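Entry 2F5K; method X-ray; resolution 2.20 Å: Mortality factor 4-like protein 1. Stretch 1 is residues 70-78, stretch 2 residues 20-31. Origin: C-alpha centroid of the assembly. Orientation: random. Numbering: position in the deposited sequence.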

ATOM      1  N   PRO A  70       0.643   8.806  -1.166  1.00 49.32           N
ATOM      2  CA  PRO A  70      -0.113   9.587  -0.181  1.00 48.07           C
ATOM      3  C   PRO A  70      -0.683   8.625   0.857  1.00 46.63           C
ATOM      4  O   PRO A  70      -0.772   7.437   0.579  1.00 45.32           O
ATOM      5  CB  PRO A  70      -1.215  10.233  -1.015  1.00 47.66           C
ATOM      6  CG  PRO A  70      -1.397   9.308  -2.117  1.00 48.82           C
ATOM      7  CD  PRO A  70      -0.014   8.796  -2.482  1.00 49.46           C
ATOM      8  N   GLU A  71      -1.023   9.128   2.038  1.00 45.66           N
ATOM      9  CA  GLU A  71      -1.569   8.284   3.090  1.00 45.18           C
ATOM     10  C   GLU A  71      -2.759   7.423   2.662  1.00 44.43           C
ATOM     11  O   GLU A  71      -2.849   6.247   3.016  1.00 44.34           O
ATOM     12  CB  GLU A  71      -2.014   9.119   4.264  1.00 45.23           C
ATOM     13  CG  GLU A  71      -2.193   8.284   5.503  1.00 46.17           C
ATOM     14  CD  GLU A  71      -2.051   9.106   6.751  1.00 47.12           C
ATOM     15  OE1 GLU A  71      -1.108   8.851   7.526  1.00 47.23           O
ATOM     16  OE2 GLU A  71      -2.885  10.001   6.940  1.00 48.39           O
ATOM     17  N   SER A  72      -3.663   8.012   1.899  1.00 43.10           N
ATOM     18  CA  SER A  72      -4.862   7.301   1.466  1.00 42.80           C
ATOM     19  C   SER A  72      -4.559   5.985   0.735  1.00 42.20           C
ATOM     20  O   SER A  72      -5.464   5.181   0.492  1.00 42.99           O
ATOM     21  CB  SER A  72      -5.736   8.198   0.586  1.00 42.31           C
ATOM     22  OG  SER A  72      -5.067   8.497  -0.637  1.00 43.08           O
ATOM     23  N   ARG A  73      -3.306   5.747   0.374  1.00 40.60           N
ATOM     24  CA  ARG A  73      -3.035   4.504  -0.329  1.00 39.89           C
ATOM     25  C   ARG A  73      -2.470   3.444   0.566  1.00 38.18           C
ATOM     26  O   ARG A  73      -2.239   2.320   0.144  1.00 37.22           O
ATOM     27  CB  ARG A  73      -2.140   4.719  -1.551  1.00 40.99           C
ATOM     28  CG  ARG A  73      -2.899   5.220  -2.715  1.00 42.44           C
ATOM     29  CD  ARG A  73      -2.025   5.587  -3.835  1.00 44.79           C
ATOM     30  NE  ARG A  73      -1.241   4.448  -4.275  1.00 44.90           N
ATOM     31  CZ  ARG A  73      -0.111   4.569  -4.971  1.00 42.89           C
ATOM     32  NH1 ARG A  73       0.308   5.784  -5.306  1.00 38.58           N
ATOM     33  NH2 ARG A  73       0.575   3.483  -5.327  1.00 41.66           N
ATOM     34  N   VAL A  74      -2.273   3.814   1.817  1.00 37.08           N
ATOM     35  CA  VAL A  74      -1.694   2.899   2.768  1.00 36.43           C
ATOM     36  C   VAL A  74      -2.737   2.375   3.755  1.00 36.37           C
ATOM     37  O   VAL A  74      -3.521   3.142   4.293  1.00 36.82           O
ATOM     38  CB  VAL A  74      -0.556   3.567   3.519  1.00 36.04           C
ATOM     39  CG1 VAL A  74       0.146   2.569   4.407  1.00 34.63           C
ATOM     40  CG2 VAL A  74       0.429   4.186   2.515  1.00 35.04           C
ATOM     41  N   LEU A  75      -2.756   1.069   3.971  1.00 35.48           N
ATOM     42  CA  LEU A  75      -3.712   0.481   4.911  1.00 35.01           C
ATOM     43  C   LEU A  75      -2.939  -0.317   5.928  1.00 35.17           C
ATOM     44  O   LEU A  75      -1.861  -0.872   5.635  1.00 34.82           O
ATOM     45  CB  LEU A  75      -4.712  -0.434   4.216  1.00 34.60           C
ATOM     46  CG  LEU A  75      -5.796   0.187   3.316  1.00 34.22           C
ATOM     47  CD1 LEU A  75      -6.592  -0.887   2.629  1.00 29.55           C
ATOM     48  CD2 LEU A  75      -6.701   1.001   4.219  1.00 34.19           C
ATOM     49  N   LYS A  76      -3.494  -0.338   7.131  1.00 35.08           N
ATOM     50  CA  LYS A  76      -2.962  -1.075   8.248  1.00 35.60           C
ATOM     51  C   LYS A  76      -2.948  -2.573   7.932  1.00 35.46           C
ATOM     52  O   LYS A  76      -3.830  -3.080   7.247  1.00 34.93           O
ATOM     53  CB  LYS A  76      -3.834  -0.782   9.457  1.00 35.51           C
ATOM     54  CG  LYS A  76      -3.059  -0.340  10.653  1.00 38.22           C
ATOM     55  CD  LYS A  76      -2.519   1.061  10.508  1.00 39.93           C
ATOM     56  CE  LYS A  76      -1.561   1.380  11.629  1.00 41.45           C
ATOM     57  NZ  LYS A  76      -0.884   2.661  11.350  1.00 43.23           N
ATOM     58  N   TYR A  77      -1.927  -3.275   8.410  1.00 36.24           N
ATOM     59  CA  TYR A  77      -1.802  -4.699   8.141  1.00 36.62           C
ATOM     60  C   TYR A  77      -2.628  -5.463   9.170  1.00 35.84           C
ATOM     61  O   TYR A  77      -2.096  -5.915  10.162  1.00 35.42           O
ATOM     62  CB  TYR A  77      -0.320  -5.131   8.205  1.00 37.47           C
ATOM     63  CG  TYR A  77      -0.043  -6.476   7.537  1.00 38.57           C
ATOM     64  CD1 TYR A  77       0.325  -6.549   6.206  1.00 38.36           C
ATOM     65  CD2 TYR A  77      -0.166  -7.667   8.249  1.00 40.29           C
ATOM     66  CE1 TYR A  77       0.573  -7.771   5.602  1.00 40.62           C
ATOM     67  CE2 TYR A  77       0.078  -8.902   7.658  1.00 39.98           C
ATOM     68  CZ  TYR A  77       0.433  -8.946   6.341  1.00 42.03           C
ATOM     69  OH  TYR A  77       0.647 -10.171   5.745  1.00 45.71           O
ATOM     70  N   VAL A  78      -3.924  -5.597   8.915  1.00 35.54           N
ATOM     71  CA  VAL A  78      -4.840  -6.264   9.822  1.00 35.16           C
ATOM     72  C   VAL A  78      -5.842  -7.118   9.081  1.00 35.39           C
ATOM     73  O   VAL A  78      -6.039  -6.961   7.847  1.00 34.36           O
ATOM     74  CB  VAL A  78      -5.616  -5.246  10.727  1.00 35.61           C
ATOM     75  CG1 VAL A  78      -4.693  -4.579  11.714  1.00 35.08           C
ATOM     76  CG2 VAL A  78      -6.326  -4.223   9.904  1.00 35.17           C
TER
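Stretch 2, residues 20-31: KPKFQEGERVLC

Stretch 2 approaches as a loop, folds through a type II turn from Gln-24 to Glu-27, and then extends into a strand that runs antiparallel to strand 74-76, the two directions 130° apart and the axes 4.7 Å apart at their closest. Leu-75 and Leu-30 fix the register: Leu-75 N donates to Leu-30 O at 2.8 Å, and Leu-30 N returns a bond to Leu-75 O at 2.9 Å. Val-74 faces Cys-31 in the neighbouring non-hydrogen-bonded pair, CA to CA 4.6 Å.

Tyr-77 covers the most surface. Its broad ring receives the guanidinium of Arg-28, which lies flat on it with centres 4.2 Å apart, while Tyr-77 CD1 touches Leu-30 CD2 at 3.6 Å.

Lys-76 points its CB away, yet its long, flexible chain brings the ammonium back over one face of Phe-23, with NZ 3.9 Å from the ring centroid, a cation-pi contact. The same NZ forms a salt bridge with Glu-27 OE2 at 3.1 Å. Val-74 CG1 packs on the opposite face, 3.3 Å from the Phe-23 centroid, so the flat aromatic ring is sandwiched between charge and methyl.

At the loop end, Glu-71 OE1 accepts a hydrogen bond from Lys-22 N at 2.9 Å, a carboxylate satisfying a backbone amide outside the sheet.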

ATOM      1  N   LYS A  20       0.992  13.989  13.698  1.00 86.34           N
ATOM      2  CA  LYS A  20       0.770  12.552  13.853  1.00 84.02           C
ATOM      3  C   LYS A  20       0.114  11.852  12.670  1.00 81.77           C
ATOM      4  O   LYS A  20      -1.085  11.968  12.464  1.00 82.27           O
ATOM      5  CB  LYS A  20      -0.015  12.273  15.132  1.00 84.43           C
ATOM      6  CG  LYS A  20       0.818  12.387  16.390  1.00 85.55           C
ATOM      7  CD  LYS A  20      -0.036  12.745  17.597  1.00 86.70           C
ATOM      8  CE  LYS A  20       0.830  13.134  18.789  1.00 87.09           C
ATOM      9  NZ  LYS A  20       0.288  14.333  19.478  1.00 87.20           N
ATOM     10  N   PRO A  21       0.912  11.135  11.885  1.00 79.17           N
ATOM     11  CA  PRO A  21       0.400  10.335  10.773  1.00 76.72           C
ATOM     12  C   PRO A  21       0.067   8.901  11.192  1.00 73.71           C
ATOM     13  O   PRO A  21       0.464   8.439  12.258  1.00 72.96           O
ATOM     14  CB  PRO A  21       1.576  10.340   9.810  1.00 77.13           C
ATOM     15  CG  PRO A  21       2.756  10.227  10.738  1.00 78.22           C
ATOM     16  CD  PRO A  21       2.381  11.050  11.970  1.00 79.10           C
ATOM     17  N   LYS A  22      -0.661   8.217  10.319  1.00 70.59           N
ATOM     18  CA  LYS A  22      -1.151   6.869  10.549  1.00 67.57           C
ATOM     19  C   LYS A  22      -0.043   5.843  10.690  1.00 65.65           C
ATOM     20  O   LYS A  22      -0.132   4.935  11.509  1.00 65.23           O
ATOM     21  CB  LYS A  22      -2.040   6.456   9.377  1.00 67.28           C
ATOM     22  CG  LYS A  22      -3.525   6.535   9.620  1.00 66.94           C
ATOM     23  CD  LYS A  22      -4.263   5.433   8.874  1.00 66.68           C
ATOM     24  CE  LYS A  22      -5.666   5.838   8.499  1.00 66.80           C
ATOM     25  NZ  LYS A  22      -6.280   4.905   7.506  1.00 66.03           N
ATOM     26  N   PHE A  23       1.009   5.987   9.898  1.00 63.38           N
ATOM     27  CA  PHE A  23       2.037   4.951   9.853  1.00 61.61           C
ATOM     28  C   PHE A  23       3.421   5.366  10.333  1.00 61.03           C
ATOM     29  O   PHE A  23       3.708   6.552  10.463  1.00 61.26           O
ATOM     30  CB  PHE A  23       2.082   4.361   8.455  1.00 60.82           C
ATOM     31  CG  PHE A  23       0.746   3.886   7.979  1.00 58.66           C
ATOM     32  CD1 PHE A  23      -0.158   4.773   7.413  1.00 56.26           C
ATOM     33  CD2 PHE A  23       0.372   2.557   8.138  1.00 56.67           C
ATOM     34  CE1 PHE A  23      -1.401   4.331   6.989  1.00 55.41           C
ATOM     35  CE2 PHE A  23      -0.862   2.105   7.704  1.00 54.68           C
ATOM     36  CZ  PHE A  23      -1.753   2.989   7.141  1.00 54.54           C
ATOM     37  N   GLN A  24       4.257   4.375  10.608  1.00 60.07           N
ATOM     38  CA  GLN A  24       5.602   4.602  11.118  1.00 59.91           C
ATOM     39  C   GLN A  24       6.683   3.968  10.259  1.00 59.11           C
ATOM     40  O   GLN A  24       6.433   3.019   9.528  1.00 58.42           O
ATOM     41  CB  GLN A  24       5.733   4.024  12.522  1.00 60.50           C
ATOM     42  CG  GLN A  24       4.836   4.657  13.534  1.00 62.36           C
ATOM     43  CD  GLN A  24       4.965   3.988  14.865  1.00 64.89           C
ATOM     44  OE1 GLN A  24       5.756   3.054  15.011  1.00 64.77           O
ATOM     45  NE2 GLN A  24       4.192   4.457  15.853  1.00 67.05           N
ATOM     46  N   GLU A  25       7.900   4.490  10.371  1.00 58.53           N
ATOM     47  CA  GLU A  25       9.011   3.923   9.631  1.00 57.95           C
ATOM     48  C   GLU A  25       9.223   2.521  10.144  1.00 56.58           C
ATOM     49  O   GLU A  25       9.293   2.300  11.349  1.00 56.56           O
ATOM     50  CB  GLU A  25      10.275   4.753   9.819  1.00 58.57           C
ATOM     51  CG  GLU A  25      10.117   6.170   9.303  1.00 61.16           C
ATOM     52  CD  GLU A  25      11.406   6.984   9.333  1.00 63.44           C
ATOM     53  OE1 GLU A  25      12.434   6.495   9.879  1.00 62.96           O
ATOM     54  OE2 GLU A  25      11.372   8.120   8.794  1.00 64.50           O
ATOM     55  N   GLY A  26       9.297   1.578   9.221  1.00 54.99           N
ATOM     56  CA  GLY A  26       9.478   0.190   9.585  1.00 54.09           C
ATOM     57  C   GLY A  26       8.180  -0.599   9.539  1.00 52.84           C
ATOM     58  O   GLY A  26       8.204  -1.798   9.325  1.00 52.52           O
ATOM     59  N   GLU A  27       7.048   0.083   9.696  1.00 51.95           N
ATOM     60  CA  GLU A  27       5.761  -0.609   9.778  1.00 50.94           C
ATOM     61  C   GLU A  27       5.426  -1.448   8.561  1.00 49.83           C
ATOM     62  O   GLU A  27       5.398  -0.948   7.449  1.00 50.29           O
ATOM     63  CB  GLU A  27       4.612   0.363  10.057  1.00 51.11           C
ATOM     64  CG  GLU A  27       3.300  -0.330  10.349  1.00 52.03           C
ATOM     65  CD  GLU A  27       2.219   0.653  10.714  1.00 53.84           C
ATOM     66  OE1 GLU A  27       2.520   1.846  10.815  1.00 56.14           O
ATOM     67  OE2 GLU A  27       1.076   0.240  10.904  1.00 54.21           O
ATOM     68  N   ARG A  28       5.182  -2.733   8.782  1.00 47.88           N
ATOM     69  CA  ARG A  28       4.710  -3.578   7.727  1.00 46.80           C
ATOM     70  C   ARG A  28       3.294  -3.077   7.409  1.00 45.22           C
ATOM     71  O   ARG A  28       2.509  -2.824   8.323  1.00 44.68           O
ATOM     72  CB  ARG A  28       4.696  -5.028   8.190  1.00 47.14           C
ATOM     73  CG  ARG A  28       4.025  -5.990   7.255  1.00 48.89           C
ATOM     74  CD  ARG A  28       4.135  -7.429   7.762  1.00 52.93           C
ATOM     75  NE  ARG A  28       3.981  -8.451   6.734  1.00 56.15           N
ATOM     76  CZ  ARG A  28       3.880  -9.750   7.006  1.00 59.08           C
ATOM     77  NH1 ARG A  28       3.926 -10.150   8.270  1.00 59.58           N
ATOM     78  NH2 ARG A  28       3.736 -10.656   6.032  1.00 60.26           N
ATOM     79  N   VAL A  29       2.971  -2.961   6.122  1.00 43.36           N
ATOM     80  CA  VAL A  29       1.716  -2.345   5.697  1.00 41.70           C
ATOM     81  C   VAL A  29       1.144  -2.953   4.438  1.00 39.69           C
ATOM     82  O   VAL A  29       1.739  -3.797   3.780  1.00 38.97           O
ATOM     83  CB  VAL A  29       1.929  -0.802   5.454  1.00 42.47           C
ATOM     84  CG1 VAL A  29       0.870  -0.223   4.553  1.00 44.35           C
ATOM     85  CG2 VAL A  29       2.034  -0.010   6.779  1.00 41.58           C
ATOM     86  N   LEU A  30      -0.050  -2.533   4.096  1.00 38.58           N
ATOM     87  CA  LEU A  30      -0.612  -2.991   2.848  1.00 38.46           C
ATOM     88  C   LEU A  30      -0.713  -1.739   2.066  1.00 38.57           C
ATOM     89  O   LEU A  30      -1.197  -0.730   2.564  1.00 39.88           O
ATOM     90  CB  LEU A  30      -1.974  -3.622   3.033  1.00 37.89           C
ATOM     91  CG  LEU A  30      -1.970  -4.934   3.820  1.00 37.10           C
ATOM     92  CD1 LEU A  30      -3.424  -5.346   4.098  1.00 37.16           C
ATOM     93  CD2 LEU A  30      -1.286  -5.985   3.005  1.00 34.42           C
ATOM     94  N   CYS A  31      -0.258  -1.765   0.839  1.00 37.60           N
ATOM     95  CA  CYS A  31      -0.271  -0.544   0.097  1.00 37.77           C
ATOM     96  C   CYS A  31      -0.912  -0.788  -1.226  1.00 38.16           C
ATOM     97  O   CYS A  31      -0.656  -1.805  -1.848  1.00 38.69           O
ATOM     98  CB  CYS A  31       1.166  -0.032  -0.105  1.00 37.33           C
ATOM     99  SG  CYS A  31       1.256   1.613  -0.848  1.00 36.55           S
TER
HETATM  100  O   HOH W   1      -5.129   5.436   4.988  1.00 40.13           O
HETATM  101  O   HOH W   2       0.231  -1.847   9.513  1.00 40.85           O